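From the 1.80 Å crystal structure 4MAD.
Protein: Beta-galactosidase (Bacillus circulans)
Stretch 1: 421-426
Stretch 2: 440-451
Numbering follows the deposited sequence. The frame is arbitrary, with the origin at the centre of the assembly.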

# COMPACT_ATOMS: atom_id res chain seq x y z
N GLN A 421 9.13 15.54 14.92
CA GLN A 421 10.30 15.92 15.63
C GLN A 421 10.31 17.44 15.80
O GLN A 421 10.14 18.15 14.87
N VAL A 422 10.46 17.87 17.03
CA VAL A 422 10.34 19.23 17.40
C VAL A 422 11.70 19.87 17.75
O VAL A 422 12.46 19.33 18.43
N TYR A 423 11.91 21.05 17.21
CA TYR A 423 13.10 21.86 17.34
C TYR A 423 12.74 23.29 17.74
O TYR A 423 11.83 23.86 17.19
N VAL A 424 13.50 23.83 18.67
CA VAL A 424 13.36 25.19 19.08
C VAL A 424 14.74 25.85 18.94
O VAL A 424 15.67 25.41 19.50
N ASN A 425 14.82 26.89 18.13
CA ASN A 425 16.05 27.63 17.93
C ASN A 425 17.18 26.68 17.52
O ASN A 425 18.28 26.84 17.92
N GLY A 426 16.85 25.71 16.72
CA GLY A 426 17.83 24.85 16.15
C GLY A 426 18.32 23.76 17.07
O GLY A 426 19.24 23.06 16.74
N ARG A 440 2.22 16.02 23.48
CA ARG A 440 2.68 17.11 24.30
C ARG A 440 4.18 16.99 24.59
O ARG A 440 4.65 15.94 24.88
N LEU A 441 4.90 18.10 24.55
CA LEU A 441 6.27 18.18 25.06
C LEU A 441 6.46 19.38 25.94
O LEU A 441 5.81 20.34 25.74
N VAL A 442 7.42 19.36 26.83
CA VAL A 442 7.74 20.55 27.59
C VAL A 442 8.88 21.31 26.93
O VAL A 442 9.89 20.78 26.67
N VAL A 443 8.68 22.57 26.63
CA VAL A 443 9.72 23.40 26.09
C VAL A 443 10.03 24.54 27.02
O VAL A 443 9.23 24.88 27.82
N GLU A 444 11.24 25.09 26.92
CA GLU A 444 11.62 26.24 27.69
C GLU A 444 12.00 27.37 26.77
O GLU A 444 13.02 27.30 26.14
N LEU A 445 11.18 28.39 26.70
CA LEU A 445 11.39 29.47 25.79
C LEU A 445 11.93 30.66 26.53
O LEU A 445 11.19 31.47 27.01
N THR A 446 13.23 30.74 26.63
CA THR A 446 13.83 31.79 27.39
C THR A 446 14.37 32.92 26.58
O THR A 446 14.71 33.92 27.13
N GLU A 447 14.49 32.75 25.29
CA GLU A 447 14.98 33.82 24.46
C GLU A 447 13.91 34.81 24.09
O GLU A 447 12.78 34.53 24.25
N GLU A 448 14.29 35.97 23.56
CA GLU A 448 13.33 36.96 23.10
C GLU A 448 12.48 36.46 21.95
O GLU A 448 11.37 36.85 21.82
N GLU A 449 13.07 35.69 21.06
CA GLU A 449 12.33 35.03 20.00
C GLU A 449 12.72 33.55 19.96
O GLU A 449 13.83 33.21 20.28
N SER A 450 11.79 32.70 19.56
CA SER A 450 12.09 31.30 19.39
C SER A 450 11.59 30.75 18.05
O SER A 450 10.44 30.84 17.80
N LYS A 451 12.46 30.19 17.25
CA LYS A 451 12.07 29.59 16.01
C LYS A 451 11.69 28.12 16.26
O LYS A 451 12.51 27.32 16.61

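This is a small two-part contact: a row of aliphatic side chains packs strand 421-424 against strand 440-445, and at its end one asparagine, N425, ties the chain to strand 449-451 with backbone-directed hydrogen bonds. The two stretches bury 364 Å² between them, counting both sides.

The apolar part joins strands that run nearly parallel, 13° apart, with axes no closer than 9.1 Å. That spacing is too wide for backbone pairing, so side chains must fill it. V422 and L441, whose CA atoms are 8.7 Å apart, both direct CA-to-CB toward the opposing stretch. V422 is in the t rotamer and L441 is m at chi1 and t at chi2; together these settings bring V422 CG2 to 3.7 Å from L441 CD1. Two residues further along each strand, the pattern repeats more loosely. V443, also pointing toward its partner and with chi1 in m, places CG1 4.4 Å from V424 CG2. The alternation expected of a strand is visible in what is left out: Q421 points away, and Y423 starts sideways but leads its ring away, to a hydroxyl satisfied elsewhere in the structure.

V424 joins the two parts. Its CB leaves sideways, yet in the t rotamer its methyls reach two neighbours at once: while CG2 faces V443, CG1 lies 3.9 Å from L445 CD2. L445 also leaves its backbone sideways, and its m, t conformation carries the end of the side chain nearer to the valine. S450, on strand 449-451, has its CB 4.3 Å from V424 CG1.

Beyond V424 the rules change from filling space to satisfying backbone. Strand 449-451 runs roughly antiparallel to strand 421-424, at 150°, and the CA atoms of N425 and K451 come within 4.8 Å. N425 N donates to K451 O at 2.8 Å, and K451 N returns a bond to N425 OD1 at 3.0 Å; angles of 167° and 170° make both nearly straight. The side-chain amide thus accepts from the same residue whose carbonyl the N425 backbone engages. With chi1 at -79° (m), the asparagine also turns ND2 to E449 O, a weak bond at 3.5 Å. Its amide therefore reads two backbone positions of the strand, one as acceptor and one as donor. A CA-H...O contact from V424 CA to K451 O, 3.4 Å, gives that carbonyl a further neighbour.

Water 1 adds a bridge: it donates to K451 O at 2.9 Å and accepts from G426 N, also at 2.9 Å, linking the glycine to K451 without direct contact. The positive phi of G426, 80°, by itself favours glycine. K451 supplies both a backbone donor and an acceptor; its CA-to-CB bond is sideways, K451 CB lies 4.0 Å from N425 OD1, and the all-t chain then leads its end away.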

# COMPACT_ATOMS: atom_id res chain seq x y z
CB GLN A 421 11.53 15.52 14.85
CG GLN A 421 11.70 14.02 14.69
CD GLN A 421 12.72 13.65 13.58
OE1 GLN A 421 12.38 13.45 12.46
NE2 GLN A 421 13.95 13.57 13.96
CB VAL A 422 9.40 19.37 18.62
CG1 VAL A 422 9.16 20.77 18.94
CG2 VAL A 422 8.15 18.68 18.36
CB TYR A 423 13.91 21.88 16.04
CG TYR A 423 14.19 20.48 15.51
CD1 TYR A 423 15.35 19.82 15.84
CD2 TYR A 423 13.26 19.81 14.77
CE1 TYR A 423 15.57 18.54 15.40
CE2 TYR A 423 13.48 18.55 14.31
CZ TYR A 423 14.63 17.91 14.64
OH TYR A 423 14.82 16.66 14.20
CB VAL A 424 12.91 25.27 20.54
CG1 VAL A 424 13.05 26.63 21.03
CG2 VAL A 424 11.49 24.80 20.69
CB ASN A 425 16.42 28.43 19.15
CG ASN A 425 15.62 29.69 19.28
OD1 ASN A 425 15.23 30.25 18.32
ND2 ASN A 425 15.41 30.12 20.48
CB ARG A 440 1.97 17.06 25.65
CG ARG A 440 1.38 18.31 26.05
CD ARG A 440 1.08 18.33 27.53
NE ARG A 440 0.29 17.18 27.86
CZ ARG A 440 0.01 16.75 29.08
NH1 ARG A 440 0.43 17.39 30.15
NH2 ARG A 440 -0.72 15.68 29.20
CB LEU A 441 7.24 18.38 23.93
CG LEU A 441 7.57 17.22 23.03
CD1 LEU A 441 8.44 17.65 21.95
CD2 LEU A 441 8.19 16.13 23.80
CB VAL A 442 8.12 20.22 29.04
CG1 VAL A 442 8.57 21.38 29.78
CG2 VAL A 442 7.02 19.53 29.72
CB VAL A 443 9.37 23.95 24.78
CG1 VAL A 443 9.13 22.84 23.82
CG2 VAL A 443 8.19 24.79 24.90
CB GLU A 444 12.83 25.91 28.51
CG GLU A 444 12.64 24.76 29.37
CD GLU A 444 11.88 25.12 30.58
OE1 GLU A 444 11.50 26.28 30.66
OE2 GLU A 444 11.68 24.28 31.46
CB LEU A 445 10.08 29.83 25.16
CG LEU A 445 9.49 28.60 24.51
CD1 LEU A 445 8.14 28.82 24.11
CD2 LEU A 445 10.33 28.26 23.37
CB THR A 446 14.93 31.27 28.20
OG1 THR A 446 15.81 30.59 27.33
CG2 THR A 446 14.42 30.30 29.18
CB GLU A 447 15.75 33.30 23.25
CG GLU A 447 16.98 32.42 23.61
CD GLU A 447 18.31 33.19 23.84
OE1 GLU A 447 18.63 34.14 23.13
OE2 GLU A 447 19.08 32.78 24.72
CB GLU A 448 14.05 38.21 22.63
CG GLU A 448 14.64 39.03 23.72
CD GLU A 448 13.65 39.31 24.80
OE1 GLU A 448 12.68 40.06 24.56
OE2 GLU A 448 13.80 38.77 25.90
CB GLU A 449 12.59 35.67 18.66
CG GLU A 449 12.28 37.09 18.66
CD GLU A 449 12.12 37.73 17.30
OE1 GLU A 449 12.32 37.11 16.28
OE2 GLU A 449 11.77 38.89 17.27
CB SER A 450 11.43 30.57 20.52
OG SER A 450 12.03 30.88 21.72
CB LYS A 451 13.18 29.71 14.98
CG LYS A 451 12.86 29.16 13.64
CD LYS A 451 14.10 28.99 12.81
CE LYS A 451 13.80 28.91 11.36
NZ LYS A 451 14.97 28.99 10.49
O HOH W 1 14.33 25.42 15.30